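Local coordinates for protein putative branched-chain amino acid ABC transporter (Chromobacterium violaceum, PDB 4PYR) that binds glutathione in the cleft of a two-lobed periplasmic-binding-protein-like fold and, as an LppC-family lipoprotein, may act as a regulator of an enzyme, at residues V62-L67 / I255-L260; A19-S24 / R245-L250; E37-D42 / R53-D58; E107-Q112 / Y200-L205; D144-R147 / P153-Q156. All coordinates share one frame; numbering follows the deposited sequence.

Contact 1 (V62-L67 / I255-L260); sequences VVIGPL and IDAYRL
Ile64 meets Ala257 where a strand of the parallel sheet of one lobe lies against the long helix 245-265, a sheet-to-helix layer of the periplasmic-binding-protein fold. Two branches of the isoleucine do the touching. Ile64 CG2 lies 3.9 Å from Ala257 CB. CG1 leaves anti to the carbonyl carbon and the chain then runs extended (chi2 167°), which carries Ile64 CD1 onto the helix backbone, 3.5 Å from Ala257 O and 3.7 Å from Tyr258 N. No hydrogen bond crosses the interface, and all three touching residues are buried. Around this first shell, Ile4 of the neighbouring strand 2-8 packs on both Ile64 and Tyr258, while Leu84 of strand 83-85 reaches Ala257 and Leu260. Strand 62-64 bonds through its backbone to Gly5 and Ile7 on one flank and to Pro82 and Leu84 on the other. The Tyr258 ring packs on Ala29, Ala30 and Asp33 of helix 16-33, and its OH hydrogen-bonds Ser35 OG, just past that helix. Asp256 accepts from Val278 N and bonds Thr279, Arg259 NH2 pairs with Asp276, and Arg259 NH1 meets Asp256 OD1 in a salt bridge at 3.1 Å, on the syn side, 28° out of the carboxylate plane.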
# COMPACT_ATOMS: atom_id res chain seq x y z
N VAL A 62 7.91 20.91 -4.56
CA VAL A 62 7.83 19.54 -4.08
C VAL A 62 7.47 18.70 -5.31
O VAL A 62 6.93 19.22 -6.27
CB VAL A 62 6.72 19.42 -3.01
CG1 VAL A 62 5.40 19.91 -3.57
CG2 VAL A 62 6.64 18.05 -2.38
N VAL A 63 7.87 17.44 -5.29
CA VAL A 63 7.63 16.53 -6.40
C VAL A 63 6.94 15.27 -5.94
O VAL A 63 7.21 14.77 -4.86
CB VAL A 63 8.97 16.21 -7.11
CG1 VAL A 63 8.86 14.99 -8.01
CG2 VAL A 63 9.43 17.41 -7.93
N ILE A 64 5.96 14.83 -6.75
CA ILE A 64 5.36 13.50 -6.64
C ILE A 64 5.94 12.68 -7.78
O ILE A 64 5.89 13.11 -8.94
CB ILE A 64 3.83 13.55 -6.78
CG1 ILE A 64 3.28 14.27 -5.54
CG2 ILE A 64 3.25 12.13 -6.92
CD1 ILE A 64 1.82 14.68 -5.71
N GLY A 65 6.51 11.53 -7.43
CA GLY A 65 7.21 10.71 -8.39
C GLY A 65 8.67 10.62 -8.02
O GLY A 65 9.13 11.35 -7.14
N PRO A 66 9.40 9.74 -8.69
CA PRO A 66 8.98 8.85 -9.77
C PRO A 66 8.30 7.57 -9.31
O PRO A 66 8.08 7.33 -8.13
CB PRO A 66 10.31 8.46 -10.46
CG PRO A 66 11.40 9.05 -9.67
CD PRO A 66 10.82 9.60 -8.41
N LEU A 67 7.95 6.76 -10.30
CA LEU A 67 7.20 5.53 -10.06
C LEU A 67 8.05 4.29 -10.17
O LEU A 67 7.88 3.37 -9.36
CB LEU A 67 6.00 5.46 -10.98
CG LEU A 67 4.99 4.35 -10.73
CD1 LEU A 67 4.46 4.36 -9.29
CD2 LEU A 67 3.82 4.48 -11.70
N ILE A 255 -4.40 10.59 -4.36
CA ILE A 255 -4.98 11.56 -3.44
C ILE A 255 -3.98 11.79 -2.31
O ILE A 255 -3.68 12.95 -1.99
CB ILE A 255 -6.31 11.07 -2.87
CG1 ILE A 255 -7.36 11.12 -4.00
CG2 ILE A 255 -6.73 11.87 -1.64
CD1 ILE A 255 -8.65 10.46 -3.64
N ASP A 256 -3.56 10.75 -1.64
CA ASP A 256 -2.63 10.96 -0.49
C ASP A 256 -1.26 11.52 -0.90
O ASP A 256 -0.65 12.24 -0.10
CB ASP A 256 -2.45 9.69 0.31
CG ASP A 256 -3.60 9.42 1.27
OD1 ASP A 256 -4.52 10.26 1.43
OD2 ASP A 256 -3.57 8.36 1.89
N ALA A 257 -0.81 11.24 -2.13
CA ALA A 257 0.49 11.79 -2.60
C ALA A 257 0.36 13.33 -2.70
O ALA A 257 1.27 14.06 -2.28
CB ALA A 257 0.89 11.19 -3.96
N TYR A 258 -0.76 13.80 -3.27
CA TYR A 258 -1.05 15.19 -3.32
C TYR A 258 -1.03 15.77 -1.89
O TYR A 258 -0.36 16.78 -1.64
CB TYR A 258 -2.41 15.46 -3.92
CG TYR A 258 -2.74 16.93 -3.82
CD1 TYR A 258 -2.39 17.79 -4.81
CD2 TYR A 258 -3.45 17.46 -2.72
CE1 TYR A 258 -2.72 19.15 -4.74
CE2 TYR A 258 -3.75 18.81 -2.64
CZ TYR A 258 -3.38 19.64 -3.64
OH TYR A 258 -3.64 20.99 -3.56
N ARG A 259 -1.74 15.12 -0.95
CA ARG A 259 -1.87 15.66 0.39
C ARG A 259 -0.56 15.72 1.11
O ARG A 259 -0.28 16.72 1.79
CB ARG A 259 -2.88 14.89 1.20
CG ARG A 259 -4.30 14.92 0.55
CD ARG A 259 -5.32 13.98 1.20
NE ARG A 259 -5.57 14.30 2.60
CZ ARG A 259 -5.90 13.46 3.56
NH1 ARG A 259 -6.01 12.15 3.33
NH2 ARG A 259 -6.13 13.91 4.77
N LEU A 260 0.23 14.66 0.99
CA LEU A 260 1.58 14.63 1.60
C LEU A 260 2.51 15.64 0.98
O LEU A 260 3.27 16.31 1.70
CB LEU A 260 2.21 13.26 1.50
CG LEU A 260 1.79 12.23 2.48
CD1 LEU A 260 2.52 10.94 2.11
CD2 LEU A 260 2.14 12.63 3.88

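Contact 2 (A19-S24 / R245-L250); sequences AAVVRS and RQTERL
Val21 and Val22 pack against Thr247 and Leu250 in an apolar contact between two helices, 16-33 and the first turns of 245-265, in the lobe built on the five-stranded parallel sheet. The short segments cross at 51°, with their axes 8.7 Å apart at closest approach. No hydrogen bond joins them; methyl groups meet each other and the carbonyl oxygens of Thr247 and Leu250. Val21 presents both branches to Thr247: CG1 lies 3.4 Å from Thr247 O, and CG2 lies 3.6 Å from Thr247 CG2, the two side chains crossing at about a right angle. The threonine can offer its methyl here because a chi1 of -52° sets OG1 beside the backbone N and leaves CG2 anti to it, while the hydroxyl turns to the OG1 of Thr244. One turn on, Leu250 touches both valines through its CB, 4.0 Å from Val21 CG1 and 4.0 Å from Val22 CG2. The helices come close enough for the backbone to take part, with Val22 CA 3.6 Å from Leu250 O. Val22 also reaches Leu8 of the sheet and Leu86 of the ligand pocket, and on the far side of helix 245-265 Arg249 makes a salt bridge with Asp221. The end of the contact borders the ligand: the Leu250 side chain is about 4 Å from that of Leu104, a glutathione-binding residue, and about 4 Å from the glutathione itself. Two helices thus converge beside the interlobe cleft, the ligand site characteristic of bilobed periplasmic binding proteins.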
# COMPACT_ATOMS: atom_id res chain seq x y z
N ALA A 19 0.29 4.95 -13.92
CA ALA A 19 0.65 6.36 -13.74
C ALA A 19 -0.55 7.26 -14.01
O ALA A 19 -0.78 8.19 -13.24
CB ALA A 19 1.80 6.72 -14.67
N ALA A 20 -1.34 6.92 -15.04
CA ALA A 20 -2.50 7.73 -15.39
C ALA A 20 -3.54 7.71 -14.26
O ALA A 20 -4.13 8.73 -13.97
CB ALA A 20 -3.11 7.23 -16.68
N VAL A 21 -3.74 6.56 -13.61
CA VAL A 21 -4.66 6.46 -12.48
C VAL A 21 -4.17 7.25 -11.27
O VAL A 21 -4.94 8.00 -10.66
CB VAL A 21 -5.00 4.97 -12.17
CG1 VAL A 21 -5.97 4.89 -11.02
CG2 VAL A 21 -5.62 4.26 -13.41
N VAL A 22 -2.88 7.12 -10.98
CA VAL A 22 -2.30 7.93 -9.92
C VAL A 22 -2.50 9.41 -10.22
O VAL A 22 -2.93 10.18 -9.32
CB VAL A 22 -0.83 7.61 -9.76
CG1 VAL A 22 -0.17 8.57 -8.78
CG2 VAL A 22 -0.59 6.16 -9.29
N ARG A 23 -2.20 9.83 -11.44
CA ARG A 23 -2.40 11.22 -11.84
C ARG A 23 -3.83 11.68 -11.59
O ARG A 23 -4.07 12.81 -11.14
CB ARG A 23 -2.04 11.46 -13.31
CG ARG A 23 -0.58 11.60 -13.61
CD ARG A 23 -0.35 12.15 -14.99
NE ARG A 23 1.02 12.00 -15.40
CZ ARG A 23 1.99 12.86 -15.06
NH1 ARG A 23 1.71 13.93 -14.32
NH2 ARG A 23 3.22 12.65 -15.47
N SER A 24 -4.79 10.81 -11.89
CA SER A 24 -6.20 11.20 -11.77
C SER A 24 -6.55 11.42 -10.30
O SER A 24 -7.39 12.25 -9.98
CB SER A 24 -7.13 10.17 -12.44
OG SER A 24 -7.22 8.94 -11.72
N ARG A 245 -10.28 -3.10 -7.43
CA ARG A 245 -9.73 -2.65 -6.17
C ARG A 245 -8.25 -2.28 -6.34
O ARG A 245 -7.81 -1.27 -5.78
CB ARG A 245 -9.93 -3.73 -5.10
CG ARG A 245 -11.37 -3.85 -4.66
CD ARG A 245 -11.84 -2.77 -3.73
NE ARG A 245 -13.17 -3.12 -3.23
CZ ARG A 245 -14.32 -2.81 -3.83
NH1 ARG A 245 -14.33 -2.12 -4.97
NH2 ARG A 245 -15.47 -3.22 -3.29
N GLN A 246 -7.52 -3.10 -7.11
CA GLN A 246 -6.09 -2.90 -7.37
C GLN A 246 -5.83 -1.50 -7.89
O GLN A 246 -5.05 -0.71 -7.34
CB GLN A 246 -5.61 -3.94 -8.39
CG GLN A 246 -4.11 -4.17 -8.52
CD GLN A 246 -3.79 -5.39 -9.37
OE1 GLN A 246 -4.08 -5.41 -10.57
NE2 GLN A 246 -3.21 -6.41 -8.76
N THR A 247 -6.54 -1.17 -8.96
CA THR A 247 -6.43 0.12 -9.62
C THR A 247 -6.94 1.33 -8.80
O THR A 247 -6.30 2.38 -8.74
CB THR A 247 -7.17 0.09 -10.95
OG1 THR A 247 -6.71 -1.02 -11.71
CG2 THR A 247 -6.95 1.33 -11.72
N GLU A 248 -8.12 1.20 -8.20
CA GLU A 248 -8.66 2.22 -7.32
C GLU A 248 -7.71 2.49 -6.16
O GLU A 248 -7.66 3.62 -5.69
CB GLU A 248 -10.02 1.81 -6.81
CG GLU A 248 -10.66 2.92 -6.01
CD GLU A 248 -12.17 2.88 -5.96
OE1 GLU A 248 -12.77 1.88 -6.38
OE2 GLU A 248 -12.75 3.89 -5.49
N ARG A 249 -6.94 1.49 -5.71
CA ARG A 249 -5.92 1.76 -4.70
C ARG A 249 -4.93 2.79 -5.24
O ARG A 249 -4.43 3.57 -4.46
CB ARG A 249 -5.18 0.50 -4.18
CG ARG A 249 -6.04 -0.35 -3.23
CD ARG A 249 -5.33 -1.55 -2.58
NE ARG A 249 -6.38 -2.36 -2.02
CZ ARG A 249 -6.93 -3.39 -2.65
NH1 ARG A 249 -6.45 -3.81 -3.82
NH2 ARG A 249 -7.94 -4.04 -2.09
N LEU A 250 -4.66 2.77 -6.55
CA LEU A 250 -3.71 3.72 -7.14
C LEU A 250 -4.30 5.12 -7.22
O LEU A 250 -3.60 6.10 -7.08
CB LEU A 250 -3.22 3.30 -8.52
CG LEU A 250 -2.49 1.97 -8.59
CD1 LEU A 250 -2.33 1.52 -10.03
CD2 LEU A 250 -1.13 2.10 -7.89

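Contact 3 (E37-D42 / R53-D58); sequences ELYSVD and RAAVAD
The Tyr39 ring is met obliquely by Ala55 near CE1 and by Asp58 near CE2, both from the same side of its plane. Ala55 CB lies 3.4 Å from Tyr39 CE1, while Asp58 OD2 comes to 3.4 Å from Tyr39 CE2, with the carboxylate plane turned 39° from the ring. Asp58 CB is also 3.7 Å from Tyr39 CE2. The ring reaches the end of the helix because its CG is anti to the backbone N (chi1 170°), which throws it from the strand toward the helix. At its far end, Tyr39 OH stands 3.8 Å from Ala54 O, beyond hydrogen-bonding distance. The contact closes the first half of a beta-alpha-beta crossover: strand 36-42, helix 48-57 and then strand 62-64, with strand 2-8 lying between the two strands in the parallel sheet. The helix finishes at the contact, since Asp58 is the first residue to leave helical geometry, although Asp58 N still bonds Ala54 O at 2.9 Å. Ala55 is buried and also touches Ile7 of strand 2-8, whereas Ala54 and Asp58 lie at the exposed margin. Val60 in the following loop packs on both Tyr39 and Ala55, and Asp58 OD2 is engaged by Arg3 in a salt bridge.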
# COMPACT_ATOMS: atom_id res chain seq x y z
N GLU A 37 -0.63 24.31 -7.00
CA GLU A 37 -0.64 24.27 -8.45
C GLU A 37 0.10 23.04 -8.91
O GLU A 37 1.11 22.69 -8.33
CB GLU A 37 0.03 25.50 -9.01
CG GLU A 37 -0.05 25.62 -10.53
CD GLU A 37 0.30 27.01 -11.05
OE1 GLU A 37 0.17 28.01 -10.29
OE2 GLU A 37 0.71 27.11 -12.24
N LEU A 38 -0.40 22.35 -9.92
CA LEU A 38 0.29 21.21 -10.48
C LEU A 38 1.12 21.60 -11.72
O LEU A 38 0.67 22.38 -12.57
CB LEU A 38 -0.73 20.14 -10.88
CG LEU A 38 -1.67 19.63 -9.79
CD1 LEU A 38 -2.61 18.52 -10.36
CD2 LEU A 38 -0.95 19.09 -8.60
N TYR A 39 2.29 21.01 -11.82
CA TYR A 39 3.14 21.08 -13.02
C TYR A 39 3.34 19.63 -13.42
O TYR A 39 3.93 18.84 -12.70
CB TYR A 39 4.47 21.76 -12.63
CG TYR A 39 5.57 21.73 -13.65
CD1 TYR A 39 6.28 20.55 -13.93
CD2 TYR A 39 5.95 22.88 -14.33
CE1 TYR A 39 7.32 20.53 -14.86
CE2 TYR A 39 6.99 22.87 -15.26
CZ TYR A 39 7.66 21.69 -15.52
OH TYR A 39 8.70 21.67 -16.44
N SER A 40 2.77 19.24 -14.55
CA SER A 40 2.75 17.83 -14.90
C SER A 40 3.67 17.59 -16.05
O SER A 40 3.61 18.28 -17.06
CB SER A 40 1.32 17.45 -15.31
OG SER A 40 0.46 17.63 -14.20
N VAL A 41 4.56 16.62 -15.89
CA VAL A 41 5.40 16.22 -16.98
C VAL A 41 5.58 14.69 -16.95
O VAL A 41 5.58 14.05 -15.88
CB VAL A 41 6.75 16.95 -16.93
CG1 VAL A 41 7.51 16.47 -15.73
CG2 VAL A 41 7.54 16.76 -18.22
N ASP A 42 5.67 14.12 -18.13
CA ASP A 42 6.02 12.71 -18.25
C ASP A 42 7.52 12.51 -18.18
O ASP A 42 8.23 13.19 -18.89
CB ASP A 42 5.56 12.15 -19.59
CG ASP A 42 4.07 12.02 -19.68
OD1 ASP A 42 3.39 12.13 -18.65
OD2 ASP A 42 3.58 11.78 -20.79
N ARG A 53 14.93 18.07 -13.10
CA ARG A 53 15.71 19.30 -13.09
C ARG A 53 14.94 20.46 -13.70
O ARG A 53 14.94 21.54 -13.15
CB ARG A 53 17.04 19.14 -13.80
CG ARG A 53 18.08 18.38 -12.96
CD ARG A 53 19.41 18.20 -13.63
NE ARG A 53 20.17 19.45 -13.61
CZ ARG A 53 20.83 19.90 -12.56
NH1 ARG A 53 20.86 19.20 -11.43
NH2 ARG A 53 21.48 21.05 -12.63
N ALA A 54 14.26 20.23 -14.82
CA ALA A 54 13.55 21.33 -15.46
C ALA A 54 12.28 21.78 -14.67
O ALA A 54 11.89 22.96 -14.73
CB ALA A 54 13.20 20.98 -16.90
N ALA A 55 11.65 20.85 -13.96
CA ALA A 55 10.49 21.16 -13.13
C ALA A 55 10.97 22.08 -11.99
O ALA A 55 10.38 23.12 -11.74
CB ALA A 55 9.84 19.89 -12.61
N VAL A 56 12.08 21.72 -11.36
CA VAL A 56 12.68 22.53 -10.29
C VAL A 56 13.10 23.90 -10.80
O VAL A 56 12.81 24.93 -10.17
CB VAL A 56 13.87 21.76 -9.69
CG1 VAL A 56 14.76 22.67 -8.83
CG2 VAL A 56 13.37 20.59 -8.88
N ALA A 57 13.78 23.92 -11.95
CA ALA A 57 14.12 25.17 -12.62
C ALA A 57 12.87 26.01 -12.88
O ALA A 57 12.94 27.21 -12.87
CB ALA A 57 14.88 24.91 -13.93
N ASP A 58 11.71 25.37 -13.10
CA ASP A 58 10.48 26.14 -13.32
C ASP A 58 9.70 26.50 -12.04
O ASP A 58 8.58 26.98 -12.14
CB ASP A 58 9.54 25.40 -14.28
CG ASP A 58 8.51 26.34 -14.90
OD1 ASP A 58 8.88 27.19 -15.74
OD2 ASP A 58 7.30 26.20 -14.53

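Contact 4 (E107-Q112 / Y200-L205); sequences EGEARQ and YGTSQL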
# COMPACT_ATOMS: atom_id res chain seq x y z
N GLU A 107 4.36 -6.08 2.52
CA GLU A 107 4.88 -6.53 3.79
C GLU A 107 4.28 -5.71 4.92
O GLU A 107 4.07 -6.23 6.03
CB GLU A 107 6.40 -6.41 3.81
CG GLU A 107 7.13 -7.57 3.14
CD GLU A 107 7.34 -7.38 1.66
OE1 GLU A 107 6.84 -6.40 1.07
OE2 GLU A 107 8.01 -8.25 1.05
N GLY A 108 4.03 -4.42 4.66
CA GLY A 108 3.41 -3.56 5.64
C GLY A 108 2.05 -4.07 6.09
O GLY A 108 1.71 -4.03 7.25
N GLU A 109 1.29 -4.61 5.16
CA GLU A 109 -0.02 -5.11 5.54
C GLU A 109 0.11 -6.42 6.32
O GLU A 109 -0.60 -6.64 7.31
CB GLU A 109 -0.87 -5.29 4.28
CG GLU A 109 -1.13 -3.99 3.55
CD GLU A 109 -2.18 -4.10 2.46
OE1 GLU A 109 -2.81 -5.17 2.41
OE2 GLU A 109 -2.38 -3.10 1.74
N ALA A 110 1.08 -7.26 5.95
CA ALA A 110 1.28 -8.51 6.67
C ALA A 110 1.67 -8.24 8.10
O ALA A 110 1.19 -8.91 9.01
CB ALA A 110 2.34 -9.36 5.99
N ARG A 111 2.57 -7.25 8.31
CA ARG A 111 3.00 -6.95 9.65
C ARG A 111 1.81 -6.47 10.49
O ARG A 111 1.61 -6.88 11.64
CB ARG A 111 4.07 -5.87 9.59
CG ARG A 111 5.41 -6.39 9.14
CD ARG A 111 6.46 -5.33 9.46
NE ARG A 111 6.53 -4.37 8.37
CZ ARG A 111 7.16 -4.60 7.22
NH1 ARG A 111 7.83 -5.74 7.02
NH2 ARG A 111 7.15 -3.68 6.28
N GLN A 112 1.03 -5.55 9.95
CA GLN A 112 -0.14 -5.13 10.63
C GLN A 112 -1.13 -6.21 10.95
O GLN A 112 -1.67 -6.22 12.05
CB GLN A 112 -0.81 -4.07 9.83
CG GLN A 112 -0.03 -2.77 9.94
CD GLN A 112 -0.76 -1.73 9.16
OE1 GLN A 112 -1.92 -1.40 9.51
NE2 GLN A 112 -0.16 -1.29 8.05
N TYR A 200 -8.52 -14.39 8.81
CA TYR A 200 -8.01 -13.08 8.54
C TYR A 200 -7.17 -13.05 7.28
O TYR A 200 -6.50 -14.03 6.94
CB TYR A 200 -7.07 -12.69 9.67
CG TYR A 200 -7.70 -12.48 11.01
CD1 TYR A 200 -8.06 -13.56 11.83
CD2 TYR A 200 -7.93 -11.19 11.48
CE1 TYR A 200 -8.62 -13.36 13.06
CE2 TYR A 200 -8.44 -10.96 12.74
CZ TYR A 200 -8.81 -12.02 13.54
OH TYR A 200 -9.35 -11.81 14.81
N GLY A 201 -7.18 -11.93 6.59
CA GLY A 201 -6.29 -11.71 5.46
C GLY A 201 -5.91 -10.22 5.34
O GLY A 201 -6.41 -9.37 6.07
N THR A 202 -5.06 -9.94 4.37
CA THR A 202 -4.72 -8.61 3.97
C THR A 202 -5.60 -8.18 2.81
O THR A 202 -6.53 -8.90 2.42
CB THR A 202 -3.23 -8.48 3.57
OG1 THR A 202 -2.99 -9.27 2.39
CG2 THR A 202 -2.38 -8.99 4.64
N SER A 203 -5.30 -7.03 2.21
CA SER A 203 -6.09 -6.51 1.12
C SER A 203 -5.95 -7.38 -0.12
O SER A 203 -6.66 -7.15 -1.06
CB SER A 203 -5.69 -5.06 0.80
OG SER A 203 -4.40 -4.96 0.22
N GLN A 204 -4.99 -8.31 -0.12
CA GLN A 204 -4.87 -9.37 -1.12
C GLN A 204 -6.24 -10.01 -1.40
O GLN A 204 -6.54 -10.34 -2.56
CB GLN A 204 -3.85 -10.44 -0.62
CG GLN A 204 -3.63 -11.64 -1.53
CD GLN A 204 -2.76 -12.68 -0.86
OE1 GLN A 204 -2.88 -12.94 0.36
NE2 GLN A 204 -1.87 -13.30 -1.64
N LEU A 205 -7.06 -10.15 -0.36
CA LEU A 205 -8.38 -10.82 -0.51
C LEU A 205 -9.50 -9.97 -1.01
O LEU A 205 -10.55 -10.49 -1.43
CB LEU A 205 -8.79 -11.44 0.82
CG LEU A 205 -7.74 -12.42 1.36
CD1 LEU A 205 -8.27 -13.01 2.64
CD2 LEU A 205 -7.40 -13.51 0.36
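Glu109 points its carboxylate at the turn after strand 199-201, and Ser203 holds one oxygen with two donors. Ser203 OG approaches Glu109 OE1 at 2.7 Å on the syn lone pair, and Ser203 N donates to the same OE1 at 3.1 Å, nearly along its C-O axis, with an N-H...O angle of 158°. With OG set between the backbone N and the carbonyl carbon (chi1 70°), the hydroxyl and the N-H of Ser203 can both reach the same oxygen. The glutamate reaches them with CG anti to the carbonyl carbon and the chain extended beyond it. Thr202 lies alongside this chain: its CB is 3.5 Å from Glu109 OE1, and its CG2 rests against the helix backbone, 4.1 Å from Ala110 N. Here the threonine methyl is turned to the helix, while Thr202 OG1 takes a weak bond from Gln204 N, 3.3 Å away. The other oxygen, Glu109 OE2, makes a salt bridge with Arg292, so this buried carboxylate is probably kept ionised. Ser203 opens a short 3-10 segment, 203-205. Two residues back from Glu109, Glu107 touches the bound glutathione and pairs with Arg137, a ligand-binding residue. The contact joins helix 106-119 to the C-terminal end of strand 199-201, in the parallel part of the mixed sheet, the end that in two-lobed periplasmic binding proteins faces the ligand cleft.

Contact 5 (D144-R147 / P153-Q156); sequences DEWR and PVRQ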
# COMPACT_ATOMS: atom_id res chain seq x y z
N ASP A 144 7.51 -13.11 10.64
CA ASP A 144 8.58 -12.35 11.35
C ASP A 144 7.98 -11.44 12.42
O ASP A 144 8.56 -11.29 13.54
CB ASP A 144 9.40 -11.54 10.36
CG ASP A 144 10.41 -12.38 9.58
OD1 ASP A 144 10.61 -13.58 9.91
OD2 ASP A 144 10.99 -11.89 8.60
N GLU A 145 6.91 -10.74 12.05
CA GLU A 145 6.25 -9.85 12.99
C GLU A 145 5.65 -10.60 14.18
O GLU A 145 5.78 -10.18 15.31
CB GLU A 145 5.19 -9.02 12.27
CG GLU A 145 4.60 -7.92 13.16
CD GLU A 145 5.58 -6.78 13.47
OE1 GLU A 145 6.56 -6.48 12.74
OE2 GLU A 145 5.29 -6.10 14.46
N TRP A 146 4.99 -11.72 13.91
CA TRP A 146 4.41 -12.54 14.98
C TRP A 146 5.50 -12.96 15.97
O TRP A 146 5.33 -12.86 17.18
CB TRP A 146 3.72 -13.84 14.37
CG TRP A 146 2.94 -14.54 15.43
CD1 TRP A 146 3.36 -15.54 16.25
CD2 TRP A 146 1.62 -14.21 15.84
NE1 TRP A 146 2.38 -15.85 17.16
CE2 TRP A 146 1.29 -15.06 16.91
CE3 TRP A 146 0.67 -13.28 15.39
CZ2 TRP A 146 0.07 -14.98 17.58
CZ3 TRP A 146 -0.51 -13.21 16.02
CH2 TRP A 146 -0.81 -14.05 17.12
N ARG A 147 6.60 -13.48 15.44
CA ARG A 147 7.72 -13.90 16.31
C ARG A 147 8.25 -12.73 17.18
O ARG A 147 8.50 -12.92 18.38
CB ARG A 147 8.87 -14.55 15.49
CG ARG A 147 9.92 -15.26 16.36
CD ARG A 147 11.21 -15.45 15.59
NE ARG A 147 11.05 -16.43 14.48
CZ ARG A 147 11.30 -17.75 14.58
NH1 ARG A 147 11.71 -18.26 15.73
NH2 ARG A 147 11.13 -18.56 13.55
N PRO A 153 7.63 -18.60 17.36
CA PRO A 153 7.16 -18.63 15.96
C PRO A 153 5.65 -18.90 15.86
O PRO A 153 5.04 -19.55 16.74
CB PRO A 153 7.99 -19.76 15.34
CG PRO A 153 8.44 -20.56 16.47
CD PRO A 153 8.57 -19.70 17.67
N VAL A 154 5.06 -18.38 14.81
CA VAL A 154 3.68 -18.79 14.45
C VAL A 154 3.73 -20.13 13.75
O VAL A 154 4.66 -20.40 13.02
CB VAL A 154 3.02 -17.71 13.57
CG1 VAL A 154 3.57 -17.69 12.15
CG2 VAL A 154 1.52 -17.89 13.53
N ARG A 155 2.72 -20.97 14.00
CA ARG A 155 2.52 -22.19 13.21
C ARG A 155 2.20 -21.81 11.78
O ARG A 155 1.28 -21.05 11.52
CB ARG A 155 1.37 -23.00 13.79
CG ARG A 155 1.18 -24.35 13.13
CD ARG A 155 0.80 -25.40 14.16
NE ARG A 155 1.89 -25.57 15.10
CZ ARG A 155 2.72 -26.61 15.09
NH1 ARG A 155 2.58 -27.57 14.21
NH2 ARG A 155 3.68 -26.68 15.97
N GLN A 156 2.96 -22.36 10.84
CA GLN A 156 2.89 -21.99 9.45
C GLN A 156 2.82 -23.23 8.56
O GLN A 156 3.61 -24.15 8.71
CB GLN A 156 4.13 -21.18 9.11
CG GLN A 156 4.19 -20.76 7.69
CD GLN A 156 5.39 -19.95 7.35
OE1 GLN A 156 6.00 -19.28 8.20
NE2 GLN A 156 5.72 -19.97 6.08
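Trp146 and Val154 form the close-packed, inner half of this contact, while Arg147 and Pro153 form its outer half. The valine comes over the indole: Val154 CG2 lies 4.1 Å from the centroid of the five-membered ring and only 10° off its normal, a CH-pi contact. Its root is nearer the ring than its tip, with Val154 CB 3.5 Å from Trp146 CD1 and 3.7 Å from Trp146 CG. The ring arrives here because Trp146 CG is anti to the backbone N (chi1 -171°), and the two side chains cross at about a right angle. Pro125, on the neighbouring strand, packs on both residues, and Ala114 and Met117 of helix 106-119 touch the indole, which is buried; Arg118 makes a cation-pi contact with it. The pieces belong to the beta-alpha-beta unit of strand 125-129, helix 133-150 and strand 155-158, the last being an outermost strand of the mixed sheet. This contact spans the turn from helix to strand, and no hydrogen bond crosses it. Toward solvent the packing is slighter, made of van der Waals touches of a charged group, with no acceptor in the proline ring. Arg147 bends at chi3 (-68°) to bring the face of its guanidinium group over the exposed proline, with Pro153 CB lying 3.7 Å above the guanidinium plane, offset toward the rim. Arg147 NH2 is 3.8 Å from Pro153 CB, and Arg147 NH1 is 4.0 Å from Pro153 CD.

From the N terminus, helix 16-33 opens contact 2, which stays open while contact 3 closes a short loop inside it. The strand and helix of contact 3 belong to the parallel-sheet lobe, and Arg23 of contact 2 bonds to Val41 O there. Next, strand 62-64 opens contact 1. The chain then enters the other lobe, where contact 4 opens at 107-112, contact 5 closes within it at 153-156, and 200-205 closes contact 4. Helix 245-265 returns the chain to the first lobe and closes contact 2, then contact 1. These two cross, and both enclose contacts 4 and 5, which lie in the mixed-sheet lobe.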